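Local coordinates for protein ribonucleoside-diphosphate reductase subunit beta (Streptococcus sanguinis, PDB 4N83) that probably serves as the metal-cofactor-bearing small subunit of a class Ib ribonucleotide reductase, which makes deoxyribonucleotides from ribonucleotides for DNA synthesis, at residues A[164-176]-A[275-287]. Sequence-based numbering, arbitrary orientation.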
ATOM      1  N   GLY A 164       3.011  -6.278  23.900  1.00123.72           N
ATOM      2  CA  GLY A 164       3.071  -7.554  23.197  1.00123.52           C
ATOM      3  C   GLY A 164       4.477  -7.947  22.772  1.00121.82           C
ATOM      4  O   GLY A 164       4.846  -9.114  22.876  1.00121.71           O
ATOM      5  N   PHE A 165       5.266  -6.981  22.301  1.00120.03           N
ATOM      6  CA  PHE A 165       6.633  -7.260  21.838  1.00118.56           C
ATOM      7  C   PHE A 165       7.572  -7.756  22.946  1.00120.76           C
ATOM      8  O   PHE A 165       8.589  -8.385  22.651  1.00119.74           O
ATOM      9  CB  PHE A 165       7.264  -6.027  21.168  1.00116.45           C
ATOM     10  CG  PHE A 165       6.623  -5.623  19.859  1.00114.80           C
ATOM     11  CD1 PHE A 165       6.190  -6.572  18.937  1.00113.65           C
ATOM     12  CD2 PHE A 165       6.499  -4.278  19.528  1.00113.49           C
ATOM     13  CE1 PHE A 165       5.621  -6.187  17.733  1.00112.12           C
ATOM     14  CE2 PHE A 165       5.933  -3.888  18.324  1.00111.80           C
ATOM     15  CZ  PHE A 165       5.494  -4.845  17.426  1.00111.30           C
ATOM     16  N   PHE A 166       7.235  -7.476  24.205  1.00123.32           N
ATOM     17  CA  PHE A 166       8.047  -7.904  25.353  1.00124.81           C
ATOM     18  C   PHE A 166       8.292  -9.419  25.396  1.00124.82           C
ATOM     19  O   PHE A 166       9.379  -9.863  25.773  1.00124.04           O
ATOM     20  CB  PHE A 166       7.386  -7.448  26.663  1.00127.20           C
ATOM     21  CG  PHE A 166       8.214  -7.712  27.895  1.00129.30           C
ATOM     22  CD1 PHE A 166       9.078  -6.744  28.391  1.00129.20           C
ATOM     23  CD2 PHE A 166       8.120  -8.926  28.568  1.00131.12           C
ATOM     24  CE1 PHE A 166       9.836  -6.981  29.526  1.00130.01           C
ATOM     25  CE2 PHE A 166       8.878  -9.170  29.702  1.00131.69           C
ATOM     26  CZ  PHE A 166       9.736  -8.197  30.182  1.00131.00           C
ATOM     27  N   THR A 167       7.285 -10.202  25.014  1.00124.76           N
ATOM     28  CA  THR A 167       7.364 -11.666  25.082  1.00124.92           C
ATOM     29  C   THR A 167       8.343 -12.284  24.063  1.00123.13           C
ATOM     30  O   THR A 167       9.262 -12.997  24.464  1.00122.76           O
ATOM     31  CB  THR A 167       5.966 -12.315  24.959  1.00125.99           C
ATOM     32  OG1 THR A 167       5.082 -11.728  25.921  1.00127.65           O
ATOM     33  CG2 THR A 167       6.037 -13.819  25.199  1.00126.84           C
ATOM     34  N   PRO A 168       8.155 -12.024  22.750  1.00121.23           N
ATOM     35  CA  PRO A 168       9.091 -12.600  21.774  1.00120.27           C
ATOM     36  C   PRO A 168      10.519 -12.056  21.882  1.00119.15           C
ATOM     37  O   PRO A 168      11.470 -12.771  21.565  1.00118.42           O
ATOM     38  CB  PRO A 168       8.473 -12.219  20.423  1.00119.54           C
ATOM     39  CG  PRO A 168       7.639 -11.021  20.712  1.00119.58           C
ATOM     40  CD  PRO A 168       7.086 -11.261  22.082  1.00120.68           C
ATOM     41  N   LEU A 169      10.659 -10.804  22.316  1.00118.54           N
ATOM     42  CA  LEU A 169      11.977 -10.214  22.578  1.00118.50           C
ATOM     43  C   LEU A 169      12.659 -10.873  23.781  1.00119.11           C
ATOM     44  O   LEU A 169      13.887 -10.985  23.817  1.00118.51           O
ATOM     45  CB  LEU A 169      11.859  -8.703  22.813  1.00118.45           C
ATOM     46  CG  LEU A 169      11.472  -7.834  21.610  1.00117.11           C
ATOM     47  CD1 LEU A 169      11.131  -6.421  22.061  1.00116.74           C
ATOM     48  CD2 LEU A 169      12.579  -7.808  20.567  1.00116.25           C
ATOM     49  N   TYR A 170      11.861 -11.296  24.761  1.00119.42           N
ATOM     50  CA  TYR A 170      12.370 -12.015  25.932  1.00120.27           C
ATOM     51  C   TYR A 170      12.981 -13.358  25.529  1.00120.27           C
ATOM     52  O   TYR A 170      14.076 -13.705  25.974  1.00119.90           O
ATOM     53  CB  TYR A 170      11.251 -12.221  26.965  1.00121.42           C
ATOM     54  CG  TYR A 170      11.567 -13.224  28.057  1.00123.14           C
ATOM     55  CD1 TYR A 170      12.253 -12.842  29.208  1.00123.88           C
ATOM     56  CD2 TYR A 170      11.169 -14.555  27.943  1.00123.67           C
ATOM     57  CE1 TYR A 170      12.539 -13.758  30.208  1.00125.13           C
ATOM     58  CE2 TYR A 170      11.453 -15.478  28.937  1.00124.58           C
ATOM     59  CZ  TYR A 170      12.136 -15.074  30.066  1.00125.72           C
ATOM     60  OH  TYR A 170      12.416 -15.990  31.054  1.00127.59           O
ATOM     61  N   TYR A 171      12.270 -14.103  24.686  1.00120.77           N
ATOM     62  CA  TYR A 171      12.741 -15.410  24.224  1.00122.16           C
ATOM     63  C   TYR A 171      13.949 -15.298  23.292  1.00120.91           C
ATOM     64  O   TYR A 171      14.845 -16.143  23.339  1.00121.31           O
ATOM     65  CB  TYR A 171      11.610 -16.185  23.538  1.00123.44           C
ATOM     66  CG  TYR A 171      10.550 -16.680  24.497  1.00126.08           C
ATOM     67  CD1 TYR A 171      10.843 -17.663  25.440  1.00128.66           C
ATOM     68  CD2 TYR A 171       9.253 -16.172  24.464  1.00126.77           C
ATOM     69  CE1 TYR A 171       9.879 -18.122  26.323  1.00130.64           C
ATOM     70  CE2 TYR A 171       8.283 -16.626  25.343  1.00128.64           C
ATOM     71  CZ  TYR A 171       8.600 -17.600  26.271  1.00130.11           C
ATOM     72  OH  TYR A 171       7.640 -18.056  27.147  1.00131.62           O
ATOM     73  N   LEU A 172      13.975 -14.262  22.455  1.00119.39           N
ATOM     74  CA  LEU A 172      15.119 -14.002  21.572  1.00117.62           C
ATOM     75  C   LEU A 172      16.400 -13.777  22.376  1.00117.95           C
ATOM     76  O   LEU A 172      17.484 -14.171  21.947  1.00118.19           O
ATOM     77  CB  LEU A 172      14.849 -12.789  20.672  1.00115.36           C
ATOM     78  CG  LEU A 172      15.945 -12.397  19.671  1.00113.66           C
ATOM     79  CD1 LEU A 172      16.254 -13.535  18.710  1.00113.38           C
ATOM     80  CD2 LEU A 172      15.543 -11.146  18.904  1.00112.16           C
ATOM     81  N   GLY A 173      16.264 -13.138  23.536  1.00118.05           N
ATOM     82  CA  GLY A 173      17.384 -12.933  24.448  1.00118.88           C
ATOM     83  C   GLY A 173      17.916 -14.222  25.053  1.00120.12           C
ATOM     84  O   GLY A 173      19.101 -14.317  25.376  1.00120.54           O
ATOM     85  N   ASN A 174      17.035 -15.211  25.209  1.00120.83           N
ATOM     86  CA  ASN A 174      17.416 -16.540  25.699  1.00121.84           C
ATOM     87  C   ASN A 174      17.837 -17.497  24.575  1.00121.20           C
ATOM     88  O   ASN A 174      18.107 -18.672  24.831  1.00121.61           O
ATOM     89  CB  ASN A 174      16.258 -17.167  26.494  1.00122.81           C
ATOM     90  CG  ASN A 174      16.070 -16.533  27.860  1.00123.80           C
ATOM     91  OD1 ASN A 174      16.282 -17.177  28.887  1.00125.43           O
ATOM     92  ND2 ASN A 174      15.675 -15.267  27.879  1.00123.23           N
ATOM     93  N   ASN A 175      17.899 -16.991  23.342  1.00119.95           N
ATOM     94  CA  ASN A 175      18.206 -17.794  22.152  1.00119.32           C
ATOM     95  C   ASN A 175      17.095 -18.807  21.838  1.00119.44           C
ATOM     96  O   ASN A 175      17.358 -19.908  21.348  1.00119.51           O
ATOM     97  CB  ASN A 175      19.569 -18.491  22.304  1.00120.05           C
ATOM     98  CG  ASN A 175      20.236 -18.786  20.969  1.00119.44           C
ATOM     99  OD1 ASN A 175      20.249 -17.947  20.070  1.00118.18           O
ATOM    100  ND2 ASN A 175      20.807 -19.978  20.841  1.00120.59           N
ATOM    101  N   LYS A 176      15.852 -18.407  22.114  1.00118.95           N
ATOM    102  CA  LYS A 176      14.673 -19.253  21.919  1.00118.75           C
ATOM    103  C   LYS A 176      13.715 -18.568  20.944  1.00117.57           C
ATOM    104  O   LYS A 176      13.620 -17.340  20.928  1.00116.87           O
ATOM    105  CB  LYS A 176      13.960 -19.485  23.257  1.00119.44           C
ATOM    106  CG  LYS A 176      14.847 -20.022  24.374  1.00120.48           C
ATOM    107  CD  LYS A 176      14.709 -21.526  24.564  1.00121.37           C
ATOM    108  CE  LYS A 176      13.462 -21.876  25.363  1.00122.10           C
ATOM    109  NZ  LYS A 176      13.436 -23.310  25.766  1.00123.47           N
ATOM    110  N   ASP A 275      18.407   0.754  31.275  1.00110.48           N
ATOM    111  CA  ASP A 275      18.934  -0.031  32.400  1.00112.11           C
ATOM    112  C   ASP A 275      17.834  -0.535  33.345  1.00114.60           C
ATOM    113  O   ASP A 275      18.027  -1.528  34.048  1.00115.37           O
ATOM    114  CB  ASP A 275      19.957   0.785  33.203  1.00111.85           C
ATOM    115  CG  ASP A 275      21.243   1.047  32.434  1.00110.05           C
ATOM    116  OD1 ASP A 275      22.029   1.911  32.880  1.00109.09           O
ATOM    117  OD2 ASP A 275      21.477   0.398  31.392  1.00108.37           O
ATOM    118  N   ASP A 276      16.693   0.153  33.362  1.00115.88           N
ATOM    119  CA  ASP A 276      15.556  -0.248  34.196  1.00117.68           C
ATOM    120  C   ASP A 276      14.812  -1.441  33.592  1.00117.19           C
ATOM    121  O   ASP A 276      14.315  -2.303  34.318  1.00118.32           O
ATOM    122  CB  ASP A 276      14.590   0.927  34.389  1.00118.34           C
ATOM    123  CG  ASP A 276      15.244   2.115  35.075  1.00119.14           C
ATOM    124  OD1 ASP A 276      16.248   2.634  34.542  1.00118.42           O
ATOM    125  OD2 ASP A 276      14.749   2.535  36.142  1.00120.81           O
ATOM    126  N   VAL A 277      14.744  -1.480  32.263  1.00115.85           N
ATOM    127  CA  VAL A 277      14.085  -2.564  31.534  1.00115.38           C
ATOM    128  C   VAL A 277      14.881  -3.862  31.672  1.00115.48           C
ATOM    129  O   VAL A 277      16.098  -3.830  31.855  1.00114.55           O
ATOM    130  CB  VAL A 277      13.935  -2.205  30.036  1.00113.81           C
ATOM    131  CG1 VAL A 277      13.416  -3.385  29.222  1.00113.40           C
ATOM    132  CG2 VAL A 277      13.021  -0.999  29.869  1.00113.85           C
ATOM    133  N   ASN A 278      14.184  -4.995  31.592  1.00116.59           N
ATOM    134  CA  ASN A 278      14.821  -6.312  31.599  1.00118.07           C
ATOM    135  C   ASN A 278      16.019  -6.351  30.646  1.00117.56           C
ATOM    136  O   ASN A 278      15.911  -5.907  29.501  1.00115.43           O
ATOM    137  CB  ASN A 278      13.802  -7.395  31.215  1.00118.23           C
ATOM    138  CG  ASN A 278      14.385  -8.799  31.257  1.00118.72           C
ATOM    139  OD1 ASN A 278      15.228  -9.160  30.436  1.00117.32           O
ATOM    140  ND2 ASN A 278      13.927  -9.605  32.209  1.00119.74           N
ATOM    141  N   PRO A 279      17.166  -6.878  31.115  1.00119.79           N
ATOM    142  CA  PRO A 279      18.382  -6.856  30.297  1.00120.04           C
ATOM    143  C   PRO A 279      18.334  -7.775  29.075  1.00120.29           C
ATOM    144  O   PRO A 279      18.892  -7.430  28.032  1.00118.71           O
ATOM    145  CB  PRO A 279      19.471  -7.316  31.273  1.00121.20           C
ATOM    146  CG  PRO A 279      18.752  -8.146  32.276  1.00122.49           C
ATOM    147  CD  PRO A 279      17.395  -7.524  32.421  1.00121.84           C
ATOM    148  N   ILE A 280      17.675  -8.927  29.203  1.00121.84           N
ATOM    149  CA  ILE A 280      17.613  -9.902  28.109  1.00121.73           C
ATOM    150  C   ILE A 280      16.605  -9.475  27.033  1.00119.83           C
ATOM    151  O   ILE A 280      16.689  -9.919  25.887  1.00117.55           O
ATOM    152  CB  ILE A 280      17.313 -11.337  28.632  1.00123.38           C
ATOM    153  CG1 ILE A 280      18.204 -12.363  27.920  1.00123.75           C
ATOM    154  CG2 ILE A 280      15.839 -11.702  28.498  1.00122.96           C
ATOM    155  CD1 ILE A 280      19.622 -12.422  28.449  1.00124.29           C
ATOM    156  N   VAL A 281      15.655  -8.619  27.408  1.00120.35           N
ATOM    157  CA  VAL A 281      14.733  -8.007  26.448  1.00120.00           C
ATOM    158  C   VAL A 281      15.440  -6.876  25.703  1.00117.91           C
ATOM    159  O   VAL A 281      15.201  -6.667  24.511  1.00116.53           O
ATOM    160  CB  VAL A 281      13.460  -7.470  27.138  1.00121.29           C
ATOM    161  CG1 VAL A 281      12.560  -6.747  26.140  1.00120.02           C
ATOM    162  CG2 VAL A 281      12.706  -8.611  27.808  1.00123.01           C
ATOM    163  N   MET A 282      16.310  -6.155  26.408  1.00117.27           N
ATOM    164  CA  MET A 282      17.144  -5.121  25.789  1.00115.61           C
ATOM    165  C   MET A 282      18.251  -5.754  24.941  1.00113.75           C
ATOM    166  O   MET A 282      18.769  -5.124  24.016  1.00111.82           O
ATOM    167  CB  MET A 282      17.747  -4.201  26.858  1.00116.16           C
ATOM    168  CG  MET A 282      18.117  -2.812  26.353  1.00115.02           C
ATOM    169  SD  MET A 282      16.737  -1.898  25.630  1.00113.55           S
ATOM    170  CE  MET A 282      15.576  -1.857  26.992  1.00114.18           C
ATOM    171  N   ASN A 283      18.615  -6.992  25.272  1.00113.63           N
ATOM    172  CA  ASN A 283      19.472  -7.815  24.418  1.00112.30           C
ATOM    173  C   ASN A 283      18.741  -8.198  23.127  1.00111.35           C
ATOM    174  O   ASN A 283      19.361  -8.324  22.069  1.00110.88           O
ATOM    175  CB  ASN A 283      19.918  -9.076  25.174  1.00112.47           C
ATOM    176  CG  ASN A 283      20.801  -9.987  24.339  1.00111.53           C
ATOM    177  OD1 ASN A 283      20.514 -11.175  24.190  1.00111.77           O
ATOM    178  ND2 ASN A 283      21.878  -9.438  23.792  1.00110.74           N
ATOM    179  N   GLY A 284      17.425  -8.380  23.227  1.00110.71           N
ATOM    180  CA  GLY A 284      16.579  -8.676  22.073  1.00109.17           C
ATOM    181  C   GLY A 284      16.423  -7.521  21.096  1.00107.29           C
ATOM    182  O   GLY A 284      16.363  -7.739  19.887  1.00107.44           O
ATOM    183  N   ILE A 285      16.346  -6.296  21.614  1.00105.70           N
ATOM    184  CA  ILE A 285      16.230  -5.100  20.770  1.00103.42           C
ATOM    185  C   ILE A 285      17.566  -4.781  20.090  1.00102.26           C
ATOM    186  O   ILE A 285      17.592  -4.357  18.932  1.00101.38           O
ATOM    187  CB  ILE A 285      15.733  -3.875  21.576  1.00103.28           C
ATOM    188  CG1 ILE A 285      14.316  -4.130  22.106  1.00103.70           C
ATOM    189  CG2 ILE A 285      15.745  -2.615  20.716  1.00101.86           C
ATOM    190  CD1 ILE A 285      13.867  -3.159  23.178  1.00104.21           C
ATOM    191  N   SER A 286      18.667  -4.993  20.812  1.00101.69           N
ATOM    192  CA  SER A 286      20.011  -4.747  20.290  1.00100.45           C
ATOM    193  C   SER A 286      20.751  -6.060  20.032  1.00100.61           C
ATOM    194  O   SER A 286      21.463  -6.564  20.903  1.00101.61           O
ATOM    195  CB  SER A 286      20.804  -3.882  21.272  1.00100.81           C
ATOM    196  OG  SER A 286      20.171  -2.630  21.468  1.00100.50           O
ATOM    197  N   THR A 287      20.572  -6.610  18.832  1.00 99.97           N
ATOM    198  CA  THR A 287      21.267  -7.834  18.422  1.00100.42           C
ATOM    199  C   THR A 287      21.382  -7.925  16.901  1.00 99.11           C
ATOM    200  O   THR A 287      20.474  -7.524  16.173  1.00 97.72           O
ATOM    201  CB  THR A 287      20.568  -9.103  18.968  1.00101.00           C
ATOM    202  OG1 THR A 287      21.270 -10.272  18.526  1.00102.34           O
ATOM    203  CG2 THR A 287      19.116  -9.185  18.507  1.00 99.92           C
TER
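Val281 fills the angle between Phe166 and Leu169, and both of its methyls take part in the apolar packing. CG2 stands over one face of the Phe166 ring, 4.0 Å from the ring centroid and displaced toward the rim, a CH-pi contact; the same methyl rests against Tyr170 CB, near the edge of that ring. CG1, anti to the backbone N (chi1 176°), turns chiefly to Leu169 CB and also grazes Phe166 CD1. Farther along, Leu169 CD1 touches Ile285 CG1, while Leu172 CD2 and Thr287 CG2 meet tip to tip. Ile280 lies obliquely across Tyr170, with CG2 3.8 Å from CD1 of that ring.

Two glycines, one in each helix, are consistent with the close backbone approach. Helices 164-173 and 279-285 pass almost perpendicular, at 91°, with axes 7.1 Å apart. Gly173 turns its CA to Ile280 O, a CA-H...O contact of 3.4 Å, and Gly284 lies against Leu169, their CA atoms 4.9 Å apart. In the all-helical, ferritin-like fold of the reductase small subunit, the short helix at the end of the modelled chain here packs on helix 162-173; the side chain of Leu169 lies about 14 Å from a bound manganese ion.

Polar side chains secure the helix ends from within each segment. Asn278 is the N-cap of helix 279-285: its OD1 accepts from Val281 N at 3.1 Å and, weakly, from Ile280 N, while its ND2 is bonded to Glu248 of helix 246-263. At the other helix's C-terminal end, which closes in a Schellman motif at Asn175, Asn174 folds back so that ND2 donates to Tyr170 O at 2.9 Å; the same nitrogen stands over the centre of one face of the Tyr170 ring, beside Ile280 CG2.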